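Local structure of heroin esterase (Rhodococcus sp., 1LZL) at residues A142-E146 and L147-P151; T310-R313 and R314-S318; P5-D8 and P9-A13. The protein probably hydrolyses acetyl esters, heroin among them, as an acetyl esterase of the alpha/beta hydrolase fold. One frame throughout, in Å; residues are numbered along the deposited sequence.

In the fold
All three contacts lie at helix ends, well apart on the surface of a single-chain alpha/beta hydrolase. Contacts 1 and 2 are neighbours, with centres about 18 Å apart and nearest atoms about 5 Å apart; they do not touch, but Arg153 joins them, pairing with Asp150 of contact 1 and donating to the carbonyl of Leu316 in contact 2. Contact 3 is about 31 Å from contact 2 between centres and about 44 Å from contact 1, across the chain's centre. Helix 299-315 spans the gap: contact 3 packs on its start and contact 2 forms its end. Asp8 also makes a backbone hydrogen bond with Gly287, three residues before His290 of the probable Ser160-His290-Asp260 triad.

Contact 1: A142-E146 and L147-P151; sequences AHAEE and LGIDP
Leu147 turns CG away from its own carbonyl carbon and beside its backbone N (chi1 -69°), which brings CG to 3.4 Å from His143 O. In Ile149 it is CG2 that stands anti to the backbone N, and this branch reaches Ala144 CB at 3.8 Å. Pro151 closes on the same methyl after the chain has turned, its CB 3.9 Å from Ala144 CB. One small side chain is thus met by both an isoleucine branch and a proline ring.

The backbone bonds identify the turn. Leu147 N donates to His143 O at 3.0 Å, in the i to i+4 pattern of the short helix. At the next residues the pattern changes: Ile149 N reaches back five residues to Ala144 O (2.9 Å), with a nearly straight N-H...O angle of 166°, while Gly148 N bonds Glu145 O at 3.1 Å. This second donor stands well above the carbonyl plane. Gly148 has a positive phi of 79°, the reversal that makes the two returning bonds possible.

On the outer side His143 ND1 donates to Glu146 OE1 over 3.1 Å. The carboxylate oxygen lies in the imidazole plane, but the ring meets it from above the carboxylate plane, so the two flat groups are not coplanar. Tyr139 of helix 128-142 lies by the His143 ring and also touches Leu147. The paired bonds, six-to-one and five-to-two, around a left-handed glycine define a Schellman motif, here ending helix 144-147 and leading into strand 149-150 of the alpha/beta hydrolase fold.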
loop_
_atom_site.group_PDB
_atom_site.type_symbol
_atom_site.label_atom_id
_atom_site.label_comp_id
_atom_site.label_asym_id
_atom_site.label_seq_id
_atom_site.Cartn_x
_atom_site.Cartn_y
_atom_site.Cartn_z
ATOM N N ALA A 142 -7.064 -19.483 -4.740
ATOM C CA ALA A 142 -7.164 -20.952 -4.919
ATOM C C ALA A 142 -7.755 -21.620 -3.703
ATOM O O ALA A 142 -8.397 -22.655 -3.824
ATOM C CB ALA A 142 -5.792 -21.556 -5.191
ATOM N N HIS A 143 -7.541 -21.087 -2.516
ATOM C CA HIS A 143 -8.114 -21.679 -1.303
ATOM C C HIS A 143 -9.343 -20.922 -0.825
ATOM O O HIS A 143 -9.693 -21.008 0.347
ATOM C CB HIS A 143 -7.025 -21.733 -0.215
ATOM C CG HIS A 143 -5.903 -22.667 -0.585
ATOM N ND1 HIS A 143 -5.803 -23.949 -0.092
ATOM C CD2 HIS A 143 -4.840 -22.533 -1.410
ATOM C CE1 HIS A 143 -4.725 -24.563 -0.579
ATOM N NE2 HIS A 143 -4.125 -23.709 -1.389
ATOM N N ALA A 144 -10.063 -20.165 -1.672
ATOM C CA ALA A 144 -11.090 -19.246 -1.163
ATOM C C ALA A 144 -12.179 -19.981 -0.400
ATOM O O ALA A 144 -12.624 -19.560 0.643
ATOM C CB ALA A 144 -11.718 -18.377 -2.269
ATOM N N GLU A 145 -12.618 -21.121 -0.930
ATOM C CA GLU A 145 -13.732 -21.812 -0.271
ATOM C C GLU A 145 -13.359 -22.226 1.147
ATOM O O GLU A 145 -14.104 -21.986 2.103
ATOM C CB GLU A 145 -14.158 -23.010 -1.133
ATOM C CG GLU A 145 -15.642 -23.311 -0.969
ATOM C CD GLU A 145 -16.103 -24.600 -1.593
ATOM O OE1 GLU A 145 -15.838 -24.832 -2.794
ATOM O OE2 GLU A 145 -16.774 -25.394 -0.877
ATOM N N GLU A 146 -12.193 -22.841 1.259
ATOM C CA GLU A 146 -11.719 -23.310 2.555
ATOM C C GLU A 146 -11.584 -22.116 3.478
ATOM O O GLU A 146 -11.788 -22.203 4.696
ATOM C CB GLU A 146 -10.412 -24.078 2.375
ATOM C CG GLU A 146 -9.137 -23.628 3.013
ATOM C CD GLU A 146 -7.873 -24.297 2.489
ATOM O OE1 GLU A 146 -7.958 -25.262 1.702
ATOM O OE2 GLU A 146 -6.778 -23.821 2.875
ATOM N N LEU A 147 -11.213 -20.967 2.947
ATOM C CA LEU A 147 -10.973 -19.803 3.778
ATOM C C LEU A 147 -12.217 -18.968 4.021
ATOM O O LEU A 147 -12.208 -17.990 4.769
ATOM C CB LEU A 147 -9.915 -18.905 3.120
ATOM C CG LEU A 147 -8.488 -19.436 3.055
ATOM C CD1 LEU A 147 -7.621 -18.399 2.365
ATOM C CD2 LEU A 147 -7.898 -19.726 4.419
ATOM N N GLY A 148 -13.338 -19.318 3.399
ATOM C CA GLY A 148 -14.577 -18.613 3.667
ATOM C C GLY A 148 -14.622 -17.281 2.913
ATOM O O GLY A 148 -15.308 -16.332 3.330
ATOM N N ILE A 149 -13.900 -17.281 1.800
ATOM C CA ILE A 149 -13.761 -16.118 0.916
ATOM C C ILE A 149 -14.554 -16.265 -0.377
ATOM O O ILE A 149 -14.578 -17.319 -1.032
ATOM C CB ILE A 149 -12.276 -15.904 0.556
ATOM C CG1 ILE A 149 -11.477 -15.443 1.779
ATOM C CG2 ILE A 149 -12.144 -14.953 -0.617
ATOM C CD1 ILE A 149 -9.979 -15.444 1.534
ATOM N N ASP A 150 -15.193 -15.168 -0.799
ATOM C CA ASP A 150 -15.844 -15.111 -2.102
ATOM C C ASP A 150 -14.817 -14.749 -3.171
ATOM O O ASP A 150 -14.344 -13.612 -3.238
ATOM C CB ASP A 150 -17.000 -14.101 -2.082
ATOM C CG ASP A 150 -17.714 -13.992 -3.408
ATOM O OD1 ASP A 150 -17.299 -14.567 -4.434
ATOM O OD2 ASP A 150 -18.775 -13.305 -3.418
ATOM N N PRO A 151 -14.431 -15.666 -4.036
ATOM C CA PRO A 151 -13.306 -15.422 -4.954
ATOM C C PRO A 151 -13.629 -14.368 -6.008
ATOM O O PRO A 151 -12.750 -13.807 -6.665
ATOM C CB PRO A 151 -13.066 -16.802 -5.597
ATOM C CG PRO A 151 -14.436 -17.466 -5.486
ATOM C CD PRO A 151 -15.051 -17.008 -4.202
#

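Contact 2: T310-R313 and R314-S318; sequences TAIR and RGLRS. Unlike the reference sequence in segment 310-313: Thr310 (reference Cys), Ala311 (reference Asp), Ile312 (reference Pro), Arg313 (reference Glu). Unlike the reference sequence in segment 314-318: Gly315 (reference Val), Leu316 (reference Ala), Arg317 (reference Phe), Ser318 (reference Ala).
Arg314, Gly315 and Leu316 continue the alpha-helical i to i+4 bonding of the preceding turn: Arg314 N lies 3.0 Å from Thr310 O, Gly315 N 2.8 Å from Ala311 O, and Leu316 N 3.1 Å from Ile312 O. The last bond is the most bent, with an N-H...O angle of 139°, in keeping with Leu316 being the first residue to leave helical backbone angles.

The side chains divide between a solvent-exposed polar side and a buried apolar one. Arg314 brushes the previous turn with its CB, 3.5 Å from Thr310 O, then runs out extended until it bends at CD (chi3 97°). The bend leaves NE able to donate to a water at 2.9 Å, and the same water donates to Ala311 O at 2.8 Å. Ala311 O therefore holds two donors, the Gly315 amide and this water, and the water ties the arginine back to its own helix. Arg313 bends as well (chi3 69°), folding its guanidinium back along the helix so that Thr310 CA lies against one face of the Arg313 guanidinium, 4.0 Å above its plane and displaced toward the rim.

On the buried side Ile312 and Leu316, one turn apart, meet loosely by their branches, CG2 to CD1 at 4.3 Å. Their common ground is Phe111, which both touch. Ile312 also packs on Phe101 and Leu109 of helix 99-109 and on Phe185, while Leu316 rests on Phe183 of the same strand 183-187; the last turn of helix 299-315 is thereby laid against helix 99-109 and the central sheet.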
loop_
_atom_site.group_PDB
_atom_site.type_symbol
_atom_site.label_atom_id
_atom_site.label_comp_id
_atom_site.label_asym_id
_atom_site.label_seq_id
_atom_site.Cartn_x
_atom_site.Cartn_y
_atom_site.Cartn_z
ATOM N N THR A 310 -15.747 3.500 2.989
ATOM C CA THR A 310 -16.824 3.639 2.009
ATOM C C THR A 310 -16.392 3.082 0.650
ATOM O O THR A 310 -17.098 2.332 -0.038
ATOM C CB THR A 310 -17.276 5.094 1.881
ATOM O OG1 THR A 310 -17.945 5.438 3.116
ATOM C CG2 THR A 310 -18.318 5.254 0.801
ATOM N N ALA A 311 -15.167 3.405 0.234
ATOM C CA ALA A 311 -14.684 2.973 -1.078
ATOM C C ALA A 311 -14.570 1.455 -1.179
ATOM O O ALA A 311 -14.971 0.823 -2.173
ATOM C CB ALA A 311 -13.307 3.618 -1.344
ATOM N N ILE A 312 -13.981 0.860 -0.106
ATOM C CA ILE A 312 -13.789 -0.594 -0.116
ATOM C C ILE A 312 -15.151 -1.292 -0.011
ATOM O O ILE A 312 -15.368 -2.284 -0.743
ATOM C CB ILE A 312 -12.811 -1.011 0.986
ATOM C CG1 ILE A 312 -11.402 -0.466 0.689
ATOM C CG2 ILE A 312 -12.754 -2.514 1.185
ATOM C CD1 ILE A 312 -10.467 -0.523 1.883
ATOM N N ARG A 313 -16.016 -0.763 0.888
ATOM C CA ARG A 313 -17.356 -1.363 0.961
ATOM C C ARG A 313 -18.067 -1.408 -0.374
ATOM O O ARG A 313 -18.671 -2.407 -0.777
ATOM C CB ARG A 313 -18.221 -0.562 1.950
ATOM C CG ARG A 313 -19.559 -1.238 2.186
ATOM C CD ARG A 313 -20.409 -0.457 3.167
ATOM N NE ARG A 313 -20.826 0.799 2.532
ATOM C CZ ARG A 313 -20.609 1.964 3.149
ATOM N NH1 ARG A 313 -20.009 1.973 4.343
ATOM N NH2 ARG A 313 -20.968 3.110 2.609
ATOM N N ARG A 314 -17.998 -0.287 -1.119
ATOM C CA ARG A 314 -18.726 -0.226 -2.374
ATOM C C ARG A 314 -18.030 -1.025 -3.454
ATOM O O ARG A 314 -18.670 -1.715 -4.259
ATOM C CB ARG A 314 -18.934 1.228 -2.805
ATOM C CG ARG A 314 -19.733 1.313 -4.089
ATOM C CD ARG A 314 -19.480 2.733 -4.636
ATOM N NE ARG A 314 -18.448 2.617 -5.616
ATOM C CZ ARG A 314 -18.005 2.765 -6.823
ATOM N NH1 ARG A 314 -18.710 3.287 -7.823
ATOM N NH2 ARG A 314 -16.743 2.344 -6.988
ATOM N N GLY A 315 -16.695 -0.960 -3.452
ATOM C CA GLY A 315 -15.901 -1.663 -4.452
ATOM C C GLY A 315 -16.160 -3.176 -4.372
ATOM O O GLY A 315 -16.040 -3.839 -5.404
ATOM N N LEU A 316 -16.480 -3.739 -3.215
ATOM C CA LEU A 316 -16.680 -5.182 -3.041
ATOM C C LEU A 316 -18.138 -5.567 -2.806
ATOM O O LEU A 316 -18.498 -6.615 -2.254
ATOM C CB LEU A 316 -15.800 -5.644 -1.851
ATOM C CG LEU A 316 -14.292 -5.620 -2.164
ATOM C CD1 LEU A 316 -13.506 -6.140 -0.977
ATOM C CD2 LEU A 316 -13.871 -6.421 -3.380
ATOM N N ARG A 317 -19.093 -4.719 -3.189
ATOM C CA ARG A 317 -20.512 -5.020 -3.155
ATOM C C ARG A 317 -20.812 -6.218 -4.065
ATOM O O ARG A 317 -20.112 -6.417 -5.085
ATOM C CB ARG A 317 -21.305 -3.755 -3.571
ATOM C CG ARG A 317 -21.033 -3.387 -5.018
ATOM C CD ARG A 317 -21.229 -1.933 -5.355
ATOM N NE ARG A 317 -22.533 -1.718 -5.996
ATOM C CZ ARG A 317 -23.235 -0.628 -5.656
ATOM N NH1 ARG A 317 -22.698 0.192 -4.755
ATOM N NH2 ARG A 317 -24.418 -0.356 -6.178
ATOM N N SER A 318 -21.827 -6.962 -3.623
ATOM C CA SER A 318 -22.289 -8.204 -4.202
ATOM C C SER A 318 -21.890 -8.502 -5.638
ATOM O O SER A 318 -21.784 -9.706 -6.002
ATOM C CB SER A 318 -23.834 -8.177 -4.143
ATOM O OG SER A 318 -24.251 -6.925 -4.680
HETATM O O HOH W 1 -15.844 2.459 -4.327
#

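Contact 3: P5-D8 and P9-A13; sequences PTLD and PELAA
The N-cap of helix 9-14 is formed by Asp8, whose side chain and carbonyl both receive amides of the first turn. Its CG stands anti to the backbone N (chi1 -174°), swinging the carboxylate over the helix start, where OD1 accepts from Glu10 N at 3.0 Å. OD1 uses its anti lone pair, the one turned from OD2, and the closed ring is an Asx turn.

The Asp8 carbonyl oxygen is gripped twice. Ala12 N approaches over 3.0 Å with an almost straight N-H...O angle of 176°, nearly in line with the C=O bond. Leu11 N comes at 2.8 Å from above the carbonyl plane, 51° out of it.

A water donates to Asp8 OD2 and to Glu10 OE1, each at 2.6 Å, bridging two carboxylates of like charge. Glu10 OE1 also accepts from Ala299 N, and this amide together with the water probably eases the repulsion.

On the apolar side Leu7 and Leu11 cross at about a right angle, Leu7 CD2 being 4.1 Å from Leu11 CB. Leu7 CB lies 4.4 Å from Ala12 CB. Leu11 CD1 tucks under Asp8 CB at 4.0 Å, while Val300 of helix 299-315 touches both residues. An aspartate N-cap followed by proline is the pattern of an Asx-capped helix start; the preceding leucine meets the residue five places later, and with only a methyl on that far side the pair resembles a small hydrophobic staple.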
loop_
_atom_site.group_PDB
_atom_site.type_symbol
_atom_site.label_atom_id
_atom_site.label_comp_id
_atom_site.label_asym_id
_atom_site.label_seq_id
_atom_site.Cartn_x
_atom_site.Cartn_y
_atom_site.Cartn_z
ATOM N N PRO A 5 3.143 26.427 5.286
ATOM C CA PRO A 5 1.956 27.224 5.660
ATOM C C PRO A 5 0.660 26.638 5.108
ATOM O O PRO A 5 -0.422 26.943 5.670
ATOM C CB PRO A 5 2.303 28.609 5.105
ATOM C CG PRO A 5 3.446 28.445 4.165
ATOM C CD PRO A 5 4.080 27.090 4.407
ATOM N N THR A 6 0.683 25.732 4.114
ATOM C CA THR A 6 -0.561 25.123 3.676
ATOM C C THR A 6 -0.971 23.940 4.530
ATOM O O THR A 6 -2.059 23.368 4.392
ATOM C CB THR A 6 -0.499 24.613 2.223
ATOM O OG1 THR A 6 0.394 23.495 2.166
ATOM C CG2 THR A 6 0.008 25.699 1.287
ATOM N N LEU A 7 -0.145 23.493 5.483
ATOM C CA LEU A 7 -0.572 22.407 6.322
ATOM C C LEU A 7 -1.839 22.676 7.089
ATOM O O LEU A 7 -2.101 23.760 7.617
ATOM C CB LEU A 7 0.531 22.114 7.378
ATOM C CG LEU A 7 1.507 21.008 7.058
ATOM C CD1 LEU A 7 2.587 20.928 8.143
ATOM C CD2 LEU A 7 0.763 19.698 6.946
ATOM N N ASP A 8 -2.636 21.638 7.196
ATOM C CA ASP A 8 -3.794 21.723 8.078
ATOM C C ASP A 8 -3.335 22.040 9.486
ATOM O O ASP A 8 -2.425 21.337 9.993
ATOM C CB ASP A 8 -4.450 20.367 7.884
ATOM C CG ASP A 8 -5.779 20.254 8.591
ATOM O OD1 ASP A 8 -5.785 20.640 9.796
ATOM O OD2 ASP A 8 -6.743 19.817 7.991
ATOM N N PRO A 9 -3.803 23.052 10.187
ATOM C CA PRO A 9 -3.298 23.326 11.541
ATOM C C PRO A 9 -3.282 22.157 12.515
ATOM O O PRO A 9 -2.413 22.039 13.397
ATOM C CB PRO A 9 -4.298 24.401 12.042
ATOM C CG PRO A 9 -4.581 25.132 10.765
ATOM C CD PRO A 9 -4.807 24.047 9.741
ATOM N N GLU A 10 -4.260 21.271 12.305
ATOM C CA GLU A 10 -4.423 20.075 13.119
ATOM C C GLU A 10 -3.233 19.136 12.938
ATOM O O GLU A 10 -2.779 18.403 13.832
ATOM C CB GLU A 10 -5.749 19.398 12.752
ATOM C CG GLU A 10 -6.959 19.878 13.520
ATOM C CD GLU A 10 -8.124 18.913 13.471
ATOM O OE1 GLU A 10 -8.537 18.493 12.372
ATOM O OE2 GLU A 10 -8.650 18.552 14.542
ATOM N N LEU A 11 -2.674 19.141 11.746
ATOM C CA LEU A 11 -1.543 18.263 11.433
ATOM C C LEU A 11 -0.248 18.929 11.874
ATOM O O LEU A 11 0.594 18.287 12.496
ATOM C CB LEU A 11 -1.509 17.987 9.928
ATOM C CG LEU A 11 -2.644 17.059 9.473
ATOM C CD1 LEU A 11 -2.524 16.834 7.972
ATOM C CD2 LEU A 11 -2.616 15.795 10.280
ATOM N N ALA A 12 -0.151 20.195 11.510
ATOM C CA ALA A 12 0.930 21.116 11.812
ATOM C C ALA A 12 1.513 20.860 13.191
ATOM O O ALA A 12 2.723 20.809 13.396
ATOM C CB ALA A 12 0.462 22.571 11.769
ATOM N N ALA A 13 0.597 20.713 14.129
ATOM C CA ALA A 13 0.842 20.341 15.510
ATOM C C ALA A 13 1.725 19.116 15.660
ATOM O O ALA A 13 2.803 19.087 16.272
ATOM C CB ALA A 13 -0.543 20.118 16.140
HETATM O O HOH W 2 -8.004 18.412 9.781
#